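Local structure of DnaJ homolog subfamily C member 3 (Mus musculus, 3IEG) at residues A[129-134]-A[157-162]; A[135-140]-A[165-170]; A[39-44]-A[71-76]. The protein acts as an endoplasmic reticulum co-chaperone in the unfolded protein response, binding misfolded proteins through its TPR repeats and restraining the GCN2 kinase. One frame throughout, in Å; residues are numbered along the deposited sequence.

Contact 1: residues A[129-134]-A[157-162]; sequences DAFDGA and RELRAE
Phe131 and Leu159 form the apolar heart of this contact. Phe131 lies in the last turn of helix 104-132, in TPR 4. Leu159 belongs to helix 154-166, in TPR 5. The methyl CD1 of Leu159 sits almost exactly over the middle of the Phe131 ring, 3.5 Å from its centroid and 3° off the ring normal. This is a CH-pi contact, and CD1 is almost equally far from all six ring carbons. With CG anti to the backbone N (chi1 -172°), Phe131 sends its ring across to the neighbouring helix.

A second apolar touch comes from Glu162, one turn after Leu159. Its CB lies 3.8 Å from Phe131 CE1 and meets the ring obliquely. The Phe131 ring also meets that of Tyr136, which lies outside the two segments, with the planes at about 70°.

The backbone bonds stay on their own side of the contact. Helix 104-132 ends in a Schellman motif with Ala134 as its C-prime residue: Ala134 N bonds to Phe131 O at 2.8 Å, and Asp135 N returns to Ala130 O. Arg160 takes no part in the contact; it forms salt bridges with Asp144 and Asp176.

No hydrogen bond crosses between the segments. Methyl, methylene and aromatic carbons make the join, which therefore rests on shape and dispersion.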
ATOM      1  N   ASP A 129     -22.196   9.601  -3.045  1.00 39.19           N
ATOM      2  CA  ASP A 129     -23.194   9.568  -4.107  1.00 39.94           C
ATOM      3  C   ASP A 129     -22.600   9.061  -5.409  1.00 39.65           C
ATOM      4  O   ASP A 129     -23.200   8.213  -6.058  1.00 39.97           O
ATOM      5  CB  ASP A 129     -23.858  10.937  -4.311  1.00 40.48           C
ATOM      6  CG  ASP A 129     -24.751  10.976  -5.552  1.00 43.07           C
ATOM      7  OD1 ASP A 129     -25.969  10.695  -5.417  1.00 46.52           O
ATOM      8  OD2 ASP A 129     -24.239  11.256  -6.668  1.00 45.08           O
ATOM      9  N   ALA A 130     -21.430   9.574  -5.785  1.00 39.65           N
ATOM     10  CA  ALA A 130     -20.784   9.180  -7.036  1.00 39.78           C
ATOM     11  C   ALA A 130     -20.393   7.702  -7.005  1.00 40.05           C
ATOM     12  O   ALA A 130     -20.542   6.994  -7.997  1.00 40.49           O
ATOM     13  CB  ALA A 130     -19.576  10.059  -7.323  1.00 39.60           C
ATOM     14  N   PHE A 131     -19.916   7.246  -5.851  1.00 40.09           N
ATOM     15  CA  PHE A 131     -19.573   5.846  -5.646  1.00 39.95           C
ATOM     16  C   PHE A 131     -20.804   4.928  -5.768  1.00 40.65           C
ATOM     17  O   PHE A 131     -20.767   3.942  -6.501  1.00 41.18           O
ATOM     18  CB  PHE A 131     -18.852   5.651  -4.302  1.00 39.07           C
ATOM     19  CG  PHE A 131     -18.298   4.278  -4.113  1.00 37.65           C
ATOM     20  CD1 PHE A 131     -17.029   3.961  -4.583  1.00 37.12           C
ATOM     21  CD2 PHE A 131     -19.053   3.289  -3.477  1.00 36.31           C
ATOM     22  CE1 PHE A 131     -16.506   2.669  -4.415  1.00 36.85           C
ATOM     23  CE2 PHE A 131     -18.553   2.003  -3.311  1.00 35.66           C
ATOM     24  CZ  PHE A 131     -17.273   1.691  -3.779  1.00 36.77           C
ATOM     25  N   ASP A 132     -21.886   5.243  -5.067  1.00 41.12           N
ATOM     26  CA  ASP A 132     -23.113   4.461  -5.191  1.00 41.93           C
ATOM     27  C   ASP A 132     -23.614   4.407  -6.626  1.00 41.68           C
ATOM     28  O   ASP A 132     -24.263   3.446  -7.027  1.00 41.62           O
ATOM     29  CB  ASP A 132     -24.219   5.012  -4.283  1.00 42.59           C
ATOM     30  CG  ASP A 132     -24.017   4.639  -2.815  1.00 45.00           C
ATOM     31  OD1 ASP A 132     -23.354   3.610  -2.531  1.00 47.36           O
ATOM     32  OD2 ASP A 132     -24.526   5.381  -1.939  1.00 48.00           O
ATOM     33  N   GLY A 133     -23.315   5.451  -7.395  1.00 41.55           N
ATOM     34  CA  GLY A 133     -23.718   5.512  -8.793  1.00 40.97           C
ATOM     35  C   GLY A 133     -22.664   4.925  -9.706  1.00 40.77           C
ATOM     36  O   GLY A 133     -22.699   5.146 -10.916  1.00 41.22           O
ATOM     37  N   ALA A 134     -21.726   4.180  -9.116  1.00 40.14           N
ATOM     38  CA  ALA A 134     -20.619   3.541  -9.824  1.00 39.15           C
ATOM     39  C   ALA A 134     -19.874   4.489 -10.758  1.00 38.83           C
ATOM     40  O   ALA A 134     -19.378   4.084 -11.815  1.00 38.84           O
ATOM     41  CB  ALA A 134     -21.081   2.287 -10.550  1.00 39.08           C
ATOM     42  N   ARG A 157     -10.327   6.903   2.887  1.00 31.62           N
ATOM     43  CA  ARG A 157      -9.113   6.358   2.299  1.00 32.06           C
ATOM     44  C   ARG A 157      -9.369   4.999   1.655  1.00 31.96           C
ATOM     45  O   ARG A 157      -8.983   4.758   0.518  1.00 32.05           O
ATOM     46  CB  ARG A 157      -8.073   6.167   3.396  1.00 32.45           C
ATOM     47  CG  ARG A 157      -6.679   6.082   2.904  1.00 33.22           C
ATOM     48  CD  ARG A 157      -6.132   7.465   2.863  1.00 36.20           C
ATOM     49  NE  ARG A 157      -4.876   7.500   2.142  1.00 39.03           N
ATOM     50  CZ  ARG A 157      -3.981   8.453   2.310  1.00 39.17           C
ATOM     51  NH1 ARG A 157      -4.231   9.419   3.179  1.00 39.21           N
ATOM     52  NH2 ARG A 157      -2.852   8.429   1.617  1.00 40.64           N
ATOM     53  N   GLU A 158     -10.003   4.107   2.402  1.00 31.89           N
ATOM     54  CA  GLU A 158     -10.320   2.788   1.887  1.00 32.29           C
ATOM     55  C   GLU A 158     -11.337   2.854   0.757  1.00 31.38           C
ATOM     56  O   GLU A 158     -11.249   2.064  -0.171  1.00 31.61           O
ATOM     57  CB  GLU A 158     -10.803   1.867   3.004  1.00 32.20           C
ATOM     58  CG  GLU A 158      -9.720   1.539   4.030  1.00 33.88           C
ATOM     59  CD  GLU A 158     -10.206   0.605   5.127  1.00 34.26           C
ATOM     60  OE1 GLU A 158     -11.346   0.775   5.601  1.00 38.19           O
ATOM     61  OE2 GLU A 158      -9.450  -0.309   5.514  1.00 37.86           O
ATOM     62  N   LEU A 159     -12.283   3.792   0.832  1.00 30.59           N
ATOM     63  CA  LEU A 159     -13.254   3.993  -0.235  1.00 30.05           C
ATOM     64  C   LEU A 159     -12.599   4.454  -1.535  1.00 29.96           C
ATOM     65  O   LEU A 159     -12.975   3.996  -2.610  1.00 30.14           O
ATOM     66  CB  LEU A 159     -14.346   4.978   0.178  1.00 30.36           C
ATOM     67  CG  LEU A 159     -15.450   5.227  -0.875  1.00 30.05           C
ATOM     68  CD1 LEU A 159     -16.401   4.044  -0.969  1.00 29.70           C
ATOM     69  CD2 LEU A 159     -16.221   6.486  -0.565  1.00 29.40           C
ATOM     70  N   ARG A 160     -11.621   5.345  -1.436  1.00 29.70           N
ATOM     71  CA  ARG A 160     -10.838   5.749  -2.597  1.00 30.05           C
ATOM     72  C   ARG A 160     -10.072   4.558  -3.176  1.00 30.57           C
ATOM     73  O   ARG A 160      -9.922   4.445  -4.391  1.00 30.73           O
ATOM     74  CB  ARG A 160      -9.863   6.874  -2.243  1.00 30.01           C
ATOM     75  CG  ARG A 160      -9.301   7.604  -3.454  1.00 29.38           C
ATOM     76  CD  ARG A 160      -7.832   7.895  -3.270  1.00 30.09           C
ATOM     77  NE  ARG A 160      -7.548   9.294  -3.003  1.00 30.64           N
ATOM     78  CZ  ARG A 160      -6.524   9.739  -2.283  1.00 30.48           C
ATOM     79  NH1 ARG A 160      -5.675   8.902  -1.704  1.00 29.68           N
ATOM     80  NH2 ARG A 160      -6.370  11.042  -2.116  1.00 31.93           N
ATOM     81  N   ALA A 161      -9.594   3.676  -2.304  1.00 30.73           N
ATOM     82  CA  ALA A 161      -8.909   2.476  -2.747  1.00 31.52           C
ATOM     83  C   ALA A 161      -9.850   1.594  -3.578  1.00 32.11           C
ATOM     84  O   ALA A 161      -9.471   1.119  -4.652  1.00 31.92           O
ATOM     85  CB  ALA A 161      -8.336   1.713  -1.560  1.00 31.52           C
ATOM     86  N   GLU A 162     -11.080   1.409  -3.093  1.00 32.83           N
ATOM     87  CA  GLU A 162     -12.107   0.703  -3.844  1.00 33.46           C
ATOM     88  C   GLU A 162     -12.237   1.313  -5.227  1.00 33.61           C
ATOM     89  O   GLU A 162     -12.375   0.593  -6.216  1.00 33.64           O
ATOM     90  CB  GLU A 162     -13.463   0.811  -3.155  1.00 33.92           C
ATOM     91  CG  GLU A 162     -13.875  -0.333  -2.252  1.00 36.71           C
ATOM     92  CD  GLU A 162     -13.490  -1.701  -2.791  1.00 40.19           C
ATOM     93  OE1 GLU A 162     -14.091  -2.194  -3.784  1.00 41.47           O
ATOM     94  OE2 GLU A 162     -12.572  -2.286  -2.195  1.00 40.34           O
TER

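Contact 2: residues A[135-140]-A[165-170]; sequences DYTAAI and IKEGEP
Tyr136 and Thr137 meet Lys166 and Glu167 where two helix ends of neighbouring TPR repeats come together. The first pair opens helix 136-149 of TPR 4. The second lies where helix 154-166 of TPR 5 finishes.

Lys166 packs over one face of the Tyr136 ring. Its CB stands 3.8 Å from the ring centroid, 18° off the normal and displaced toward the rim. A bend at chi2 (-78°) lets the rest of the lysine chain run along the ring toward the phenol end. There CE comes to 3.5 Å from Tyr136 OH.

Glu167 comes in at the edge of the Tyr136 ring: OE1 lies near the ring plane, 3.4 Å from Tyr136 CB. Its OE2 reaches Thr137 CG2, also at 3.4 Å. The carboxylate thus rests against carbon atoms, and no hydrogen bond crosses the contact.

Asp135 is the N-cap of helix 136-149. Ala138 N gives a hydrogen bond of 3.2 Å to Asp135 OD2, meeting it from above the carboxylate plane. Thr137 OG1 adds a weak bond to the same oxygen. Across the contact, Gly168, with positive phi, is the C-prime residue of a Schellman motif: Gly168 N bonds to Ile165 O at 3.0 Å. Cys163 of helix 154-166 touches Tyr136, Ala139 and Ile140 beside this contact.

A capped helix start set against the end of the next repeat's first helix fits the stacked helical hairpins of a tetratricopeptide repeat array.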
ATOM      1  N   ASP A 135     -19.789   5.749 -10.359  1.00 38.28           N
ATOM      2  CA  ASP A 135     -18.932   6.692 -11.059  1.00 38.27           C
ATOM      3  C   ASP A 135     -17.624   6.908 -10.287  1.00 37.80           C
ATOM      4  O   ASP A 135     -17.476   7.884  -9.537  1.00 37.50           O
ATOM      5  CB  ASP A 135     -19.657   8.011 -11.305  1.00 38.48           C
ATOM      6  CG  ASP A 135     -18.879   8.934 -12.215  1.00 39.48           C
ATOM      7  OD1 ASP A 135     -19.453   9.962 -12.638  1.00 41.43           O
ATOM      8  OD2 ASP A 135     -17.692   8.640 -12.498  1.00 39.46           O
ATOM      9  N   TYR A 136     -16.676   6.000 -10.507  1.00 36.98           N
ATOM     10  CA  TYR A 136     -15.488   5.900  -9.669  1.00 36.42           C
ATOM     11  C   TYR A 136     -14.518   7.035  -9.881  1.00 36.72           C
ATOM     12  O   TYR A 136     -13.882   7.482  -8.926  1.00 36.56           O
ATOM     13  CB  TYR A 136     -14.825   4.519  -9.808  1.00 35.79           C
ATOM     14  CG  TYR A 136     -15.816   3.429  -9.511  1.00 34.97           C
ATOM     15  CD1 TYR A 136     -16.250   2.552 -10.510  1.00 34.78           C
ATOM     16  CD2 TYR A 136     -16.388   3.322  -8.242  1.00 34.23           C
ATOM     17  CE1 TYR A 136     -17.209   1.565 -10.231  1.00 34.19           C
ATOM     18  CE2 TYR A 136     -17.342   2.351  -7.953  1.00 33.94           C
ATOM     19  CZ  TYR A 136     -17.747   1.473  -8.944  1.00 34.28           C
ATOM     20  OH  TYR A 136     -18.691   0.520  -8.633  1.00 33.72           O
ATOM     21  N   THR A 137     -14.427   7.532 -11.113  1.00 37.12           N
ATOM     22  CA  THR A 137     -13.568   8.694 -11.374  1.00 37.88           C
ATOM     23  C   THR A 137     -14.120   9.983 -10.760  1.00 37.63           C
ATOM     24  O   THR A 137     -13.359  10.806 -10.265  1.00 37.98           O
ATOM     25  CB  THR A 137     -13.278   8.914 -12.866  1.00 37.82           C
ATOM     26  OG1 THR A 137     -14.509   8.906 -13.590  1.00 39.89           O
ATOM     27  CG2 THR A 137     -12.367   7.824 -13.398  1.00 38.78           C
ATOM     28  N   ALA A 138     -15.433  10.159 -10.784  1.00 37.55           N
ATOM     29  CA  ALA A 138     -16.033  11.303 -10.105  1.00 37.38           C
ATOM     30  C   ALA A 138     -15.763  11.206  -8.611  1.00 37.17           C
ATOM     31  O   ALA A 138     -15.336  12.177  -7.996  1.00 37.26           O
ATOM     32  CB  ALA A 138     -17.526  11.372 -10.369  1.00 37.52           C
ATOM     33  N   ALA A 139     -16.005  10.028  -8.040  1.00 36.87           N
ATOM     34  CA  ALA A 139     -15.722   9.775  -6.636  1.00 36.73           C
ATOM     35  C   ALA A 139     -14.278  10.122  -6.237  1.00 36.99           C
ATOM     36  O   ALA A 139     -14.080  10.832  -5.239  1.00 37.07           O
ATOM     37  CB  ALA A 139     -16.056   8.348  -6.272  1.00 36.50           C
ATOM     38  N   ILE A 140     -13.278   9.670  -7.008  1.00 36.88           N
ATOM     39  CA  ILE A 140     -11.886   9.952  -6.629  1.00 37.04           C
ATOM     40  C   ILE A 140     -11.659  11.455  -6.493  1.00 36.65           C
ATOM     41  O   ILE A 140     -11.040  11.906  -5.521  1.00 36.96           O
ATOM     42  CB  ILE A 140     -10.772   9.272  -7.520  1.00 37.30           C
ATOM     43  CG1 ILE A 140     -10.442  10.086  -8.777  1.00 39.37           C
ATOM     44  CG2 ILE A 140     -11.065   7.787  -7.832  1.00 37.82           C
ATOM     45  CD1 ILE A 140      -9.042  10.724  -8.743  1.00 41.70           C
ATOM     46  N   ILE A 165      -9.297   0.145  -7.353  1.00 35.16           N
ATOM     47  CA  ILE A 165      -9.365  -1.233  -7.838  1.00 35.74           C
ATOM     48  C   ILE A 165     -10.378  -1.348  -8.992  1.00 35.53           C
ATOM     49  O   ILE A 165     -10.073  -1.951 -10.012  1.00 35.61           O
ATOM     50  CB  ILE A 165      -9.532  -2.367  -6.742  1.00 36.01           C
ATOM     51  CG1 ILE A 165     -10.874  -3.083  -6.854  1.00 37.31           C
ATOM     52  CG2 ILE A 165      -9.233  -1.894  -5.310  1.00 35.76           C
ATOM     53  CD1 ILE A 165     -11.976  -2.474  -5.965  1.00 41.34           C
ATOM     54  N   LYS A 166     -11.546  -0.725  -8.844  1.00 35.68           N
ATOM     55  CA  LYS A 166     -12.568  -0.719  -9.894  1.00 35.77           C
ATOM     56  C   LYS A 166     -12.056  -0.053 -11.162  1.00 36.09           C
ATOM     57  O   LYS A 166     -12.432  -0.425 -12.266  1.00 36.09           O
ATOM     58  CB  LYS A 166     -13.820   0.025  -9.432  1.00 35.51           C
ATOM     59  CG  LYS A 166     -14.626  -0.687  -8.379  1.00 34.90           C
ATOM     60  CD  LYS A 166     -15.463  -1.802  -8.977  1.00 34.42           C
ATOM     61  CE  LYS A 166     -16.537  -2.207  -8.008  1.00 33.65           C
ATOM     62  NZ  LYS A 166     -17.393  -3.259  -8.557  1.00 32.56           N
ATOM     63  N   GLU A 167     -11.189   0.932 -10.999  1.00 36.43           N
ATOM     64  CA  GLU A 167     -10.692   1.677 -12.134  1.00 37.14           C
ATOM     65  C   GLU A 167      -9.518   0.958 -12.768  1.00 37.29           C
ATOM     66  O   GLU A 167      -8.858   1.499 -13.653  1.00 37.62           O
ATOM     67  CB  GLU A 167     -10.306   3.088 -11.694  1.00 37.37           C
ATOM     68  CG  GLU A 167     -10.536   4.168 -12.739  1.00 39.67           C
ATOM     69  CD  GLU A 167     -11.958   4.204 -13.293  1.00 41.87           C
ATOM     70  OE1 GLU A 167     -12.924   3.895 -12.568  1.00 43.26           O
ATOM     71  OE2 GLU A 167     -12.113   4.560 -14.475  1.00 44.40           O
ATOM     72  N   GLY A 168      -9.264  -0.272 -12.318  1.00 37.48           N
ATOM     73  CA  GLY A 168      -8.147  -1.066 -12.797  1.00 37.19           C
ATOM     74  C   GLY A 168      -6.787  -0.489 -12.425  1.00 37.63           C
ATOM     75  O   GLY A 168      -5.846  -0.556 -13.214  1.00 38.02           O
ATOM     76  N   GLU A 169      -6.670   0.067 -11.220  1.00 37.53           N
ATOM     77  CA  GLU A 169      -5.407   0.646 -10.751  1.00 37.31           C
ATOM     78  C   GLU A 169      -4.993   0.022  -9.421  1.00 37.12           C
ATOM     79  O   GLU A 169      -4.917   0.720  -8.407  1.00 37.17           O
ATOM     80  CB  GLU A 169      -5.549   2.165 -10.591  1.00 37.57           C
ATOM     81  CG  GLU A 169      -5.925   2.900 -11.867  1.00 38.48           C
ATOM     82  CD  GLU A 169      -4.721   3.395 -12.644  1.00 40.54           C
ATOM     83  OE1 GLU A 169      -3.611   2.829 -12.502  1.00 39.98           O
ATOM     84  OE2 GLU A 169      -4.887   4.382 -13.394  1.00 43.28           O
ATOM     85  N   PRO A 170      -4.730  -1.301  -9.413  1.00 37.09           N
ATOM     86  CA  PRO A 170      -4.489  -1.997  -8.142  1.00 37.03           C
ATOM     87  C   PRO A 170      -3.316  -1.471  -7.325  1.00 37.10           C
ATOM     88  O   PRO A 170      -3.398  -1.474  -6.099  1.00 37.29           O
ATOM     89  CB  PRO A 170      -4.244  -3.453  -8.570  1.00 37.15           C
ATOM     90  CG  PRO A 170      -3.877  -3.375 -10.017  1.00 36.78           C
ATOM     91  CD  PRO A 170      -4.663  -2.229 -10.559  1.00 36.91           C
TER

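Contact 3: residues A[39-44]-A[71-76]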
ATOM      1  N   ALA A  39      -4.986  19.576  35.002  1.00 33.67           N
ATOM      2  CA  ALA A  39      -3.914  18.596  34.916  1.00 32.85           C
ATOM      3  C   ALA A  39      -4.044  17.824  33.609  1.00 32.50           C
ATOM      4  O   ALA A  39      -3.078  17.718  32.865  1.00 32.29           O
ATOM      5  CB  ALA A  39      -3.927  17.666  36.109  1.00 32.69           C
ATOM      6  N   TYR A  40      -5.249  17.331  33.310  1.00 31.94           N
ATOM      7  CA  TYR A  40      -5.498  16.629  32.057  1.00 31.09           C
ATOM      8  C   TYR A  40      -5.328  17.555  30.864  1.00 30.40           C
ATOM      9  O   TYR A  40      -4.876  17.123  29.798  1.00 30.29           O
ATOM     10  CB  TYR A  40      -6.896  16.010  32.026  1.00 31.58           C
ATOM     11  CG  TYR A  40      -7.083  14.823  32.935  1.00 32.24           C
ATOM     12  CD1 TYR A  40      -6.609  13.557  32.575  1.00 33.26           C
ATOM     13  CD2 TYR A  40      -7.751  14.957  34.150  1.00 32.08           C
ATOM     14  CE1 TYR A  40      -6.787  12.456  33.421  1.00 33.41           C
ATOM     15  CE2 TYR A  40      -7.928  13.877  34.995  1.00 31.96           C
ATOM     16  CZ  TYR A  40      -7.451  12.629  34.631  1.00 32.84           C
ATOM     17  OH  TYR A  40      -7.640  11.562  35.480  1.00 32.91           O
ATOM     18  N   TYR A  41      -5.692  18.821  31.029  1.00 29.47           N
ATOM     19  CA  TYR A  41      -5.522  19.771  29.938  1.00 29.15           C
ATOM     20  C   TYR A  41      -4.033  20.008  29.666  1.00 28.89           C
ATOM     21  O   TYR A  41      -3.592  19.925  28.527  1.00 29.01           O
ATOM     22  CB  TYR A  41      -6.266  21.087  30.202  1.00 28.80           C
ATOM     23  CG  TYR A  41      -6.099  22.106  29.102  1.00 28.63           C
ATOM     24  CD1 TYR A  41      -6.653  21.892  27.830  1.00 28.39           C
ATOM     25  CD2 TYR A  41      -5.378  23.286  29.320  1.00 27.87           C
ATOM     26  CE1 TYR A  41      -6.491  22.821  26.808  1.00 27.59           C
ATOM     27  CE2 TYR A  41      -5.216  24.226  28.308  1.00 27.68           C
ATOM     28  CZ  TYR A  41      -5.776  23.992  27.055  1.00 28.67           C
ATOM     29  OH  TYR A  41      -5.612  24.926  26.045  1.00 29.10           O
ATOM     30  N   ARG A  42      -3.261  20.271  30.716  1.00 28.50           N
ATOM     31  CA  ARG A  42      -1.832  20.500  30.566  1.00 28.38           C
ATOM     32  C   ARG A  42      -1.150  19.328  29.874  1.00 28.07           C
ATOM     33  O   ARG A  42      -0.355  19.522  28.928  1.00 27.98           O
ATOM     34  CB  ARG A  42      -1.178  20.782  31.913  1.00 28.58           C
ATOM     35  CG  ARG A  42      -1.704  22.028  32.617  1.00 29.24           C
ATOM     36  CD  ARG A  42      -1.521  23.286  31.786  1.00 29.10           C
ATOM     37  NE  ARG A  42      -1.918  24.465  32.546  1.00 29.94           N
ATOM     38  CZ  ARG A  42      -2.319  25.608  32.002  1.00 30.17           C
ATOM     39  NH1 ARG A  42      -2.400  25.740  30.681  1.00 30.76           N
ATOM     40  NH2 ARG A  42      -2.653  26.617  32.784  1.00 30.39           N
ATOM     41  N   ARG A  43      -1.477  18.118  30.319  1.00 27.16           N
ATOM     42  CA  ARG A  43      -0.956  16.932  29.670  1.00 26.89           C
ATOM     43  C   ARG A  43      -1.355  16.882  28.205  1.00 26.82           C
ATOM     44  O   ARG A  43      -0.564  16.483  27.371  1.00 27.01           O
ATOM     45  CB  ARG A  43      -1.398  15.660  30.378  1.00 26.79           C
ATOM     46  CG  ARG A  43      -0.585  14.447  29.935  1.00 26.71           C
ATOM     47  CD  ARG A  43      -0.811  13.231  30.810  1.00 26.01           C
ATOM     48  NE  ARG A  43      -2.156  12.700  30.643  1.00 25.70           N
ATOM     49  CZ  ARG A  43      -2.735  11.854  31.483  1.00 25.51           C
ATOM     50  NH1 ARG A  43      -2.084  11.434  32.556  1.00 23.58           N
ATOM     51  NH2 ARG A  43      -3.968  11.429  31.241  1.00 25.51           N
ATOM     52  N   ALA A  44      -2.570  17.299  27.884  1.00 26.69           N
ATOM     53  CA  ALA A  44      -3.001  17.246  26.493  1.00 26.94           C
ATOM     54  C   ALA A  44      -2.280  18.257  25.601  1.00 27.18           C
ATOM     55  O   ALA A  44      -2.008  17.963  24.431  1.00 27.33           O
ATOM     56  CB  ALA A  44      -4.509  17.402  26.375  1.00 26.65           C
ATOM     57  N   THR A  71     -13.754  26.106  27.096  1.00 37.55           N
ATOM     58  CA  THR A  71     -13.797  26.275  25.664  1.00 36.11           C
ATOM     59  C   THR A  71     -12.520  25.863  24.898  1.00 35.12           C
ATOM     60  O   THR A  71     -12.608  25.239  23.850  1.00 35.42           O
ATOM     61  CB  THR A  71     -14.412  27.641  25.259  1.00 35.79           C
ATOM     62  OG1 THR A  71     -13.648  28.243  24.204  1.00 36.61           O
ATOM     63  CG2 THR A  71     -14.513  28.577  26.449  1.00 35.76           C
ATOM     64  N   ALA A  72     -11.349  26.172  25.445  1.00 34.22           N
ATOM     65  CA  ALA A  72     -10.066  25.878  24.777  1.00 33.13           C
ATOM     66  C   ALA A  72      -9.849  24.394  24.460  1.00 32.30           C
ATOM     67  O   ALA A  72      -9.350  24.057  23.399  1.00 32.31           O
ATOM     68  CB  ALA A  72      -8.898  26.425  25.584  1.00 32.84           C
ATOM     69  N   ALA A  73     -10.238  23.520  25.379  1.00 31.62           N
ATOM     70  CA  ALA A  73     -10.073  22.089  25.196  1.00 31.02           C
ATOM     71  C   ALA A  73     -11.017  21.544  24.141  1.00 30.52           C
ATOM     72  O   ALA A  73     -10.648  20.643  23.381  1.00 30.58           O
ATOM     73  CB  ALA A  73     -10.272  21.362  26.505  1.00 31.26           C
ATOM     74  N   ARG A  74     -12.233  22.082  24.099  1.00 29.89           N
ATOM     75  CA  ARG A  74     -13.213  21.662  23.116  1.00 29.45           C
ATOM     76  C   ARG A  74     -12.803  22.132  21.725  1.00 28.79           C
ATOM     77  O   ARG A  74     -12.942  21.394  20.754  1.00 28.16           O
ATOM     78  CB  ARG A  74     -14.615  22.146  23.483  1.00 29.41           C
ATOM     79  CG  ARG A  74     -15.679  21.674  22.510  1.00 30.35           C
ATOM     80  CD  ARG A  74     -17.087  22.067  22.902  1.00 30.70           C
ATOM     81  NE  ARG A  74     -17.748  20.997  23.645  1.00 34.24           N
ATOM     82  CZ  ARG A  74     -18.239  21.163  24.860  1.00 35.11           C
ATOM     83  NH1 ARG A  74     -18.151  22.347  25.435  1.00 37.03           N
ATOM     84  NH2 ARG A  74     -18.815  20.168  25.498  1.00 36.74           N
ATOM     85  N   LEU A  75     -12.269  23.343  21.627  1.00 28.41           N
ATOM     86  CA  LEU A  75     -11.783  23.800  20.340  1.00 28.46           C
ATOM     87  C   LEU A  75     -10.732  22.830  19.796  1.00 28.91           C
ATOM     88  O   LEU A  75     -10.789  22.443  18.628  1.00 28.91           O
ATOM     89  CB  LEU A  75     -11.237  25.220  20.421  1.00 28.42           C
ATOM     90  CG  LEU A  75     -10.623  25.764  19.121  1.00 28.15           C
ATOM     91  CD1 LEU A  75     -11.646  25.859  18.004  1.00 27.66           C
ATOM     92  CD2 LEU A  75      -9.972  27.115  19.352  1.00 28.47           C
ATOM     93  N   GLN A  76      -9.800  22.413  20.657  1.00 28.89           N
ATOM     94  CA  GLN A  76      -8.737  21.487  20.255  1.00 28.88           C
ATOM     95  C   GLN A  76      -9.278  20.135  19.786  1.00 28.79           C
ATOM     96  O   GLN A  76      -8.832  19.601  18.771  1.00 29.04           O
ATOM     97  CB  GLN A  76      -7.689  21.307  21.373  1.00 29.02           C
ATOM     98  CG  GLN A  76      -6.829  22.548  21.691  1.00 29.13           C
ATOM     99  CD  GLN A  76      -6.225  23.199  20.455  1.00 30.65           C
ATOM    100  OE1 GLN A  76      -5.788  22.522  19.528  1.00 32.80           O
ATOM    101  NE2 GLN A  76      -6.201  24.519  20.437  1.00 32.15           N
TER
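Ala72 and Ala73, the two residues that Tyr41 touches, sit on a helical turn braced by the backbone bond from Leu75 N to Thr71 O, 2.9 Å. This turn starts helix 71-84, in TPR 3. Tyr41 comes from helix 37-50, in TPR 2. Each helix is the first of its repeat.

Tyr41 is the one side chain that spans the gap. Its CG is anti to the backbone N (chi1 179°), and this sends the ring out toward the facing helix. The hydroxyl end reaches Ala72, with OH 3.6 Å from Ala72 CB. Nearer the root of the ring, CD1 lies 3.9 Å from Ala73 CB. CE1 also comes to 4.0 Å from Ala73 CA. Both methyl groups meet the ring obliquely.

The small alanine side chains let the ring lie close to the backbone of helix 71-84. Phe70, just before that helix, brings its own ring to Tyr41, with planes at about 55°. Two arginines that take no part are held elsewhere: Arg43 makes a salt bridge to Asp59, and Arg74 NH1 bonds to Met68 O.

No hydrogen bond joins the two segments. Within 71-76, the group nearest Tyr41 OH is the methyl of Ala72, so across this pair the tyrosine contributes van der Waals contact of ring and hydroxyl with two alanines, joining TPR 2 to TPR 3.

From the N terminus, contact 3 comes first. It closes a loop from 39-44 to 71-76 and ties TPR 2 to TPR 3. It closes before contacts 1 and 2 open; these two cross each other and tie TPR 4 to TPR 5. Segments 129-134 and 135-140 open in turn, then 157-162 and 165-170 close them in the same order. A short turn joins helices 104-132 and 136-149. Both contacts use helix 154-166; contact 1 lies along it, and contact 2 at its C-terminal end and the turn that follows. Their centres are about 7 Å apart. Contact 3 is remote, its centre about 36 Å from that of contact 1 and about 41 Å from that of contact 2.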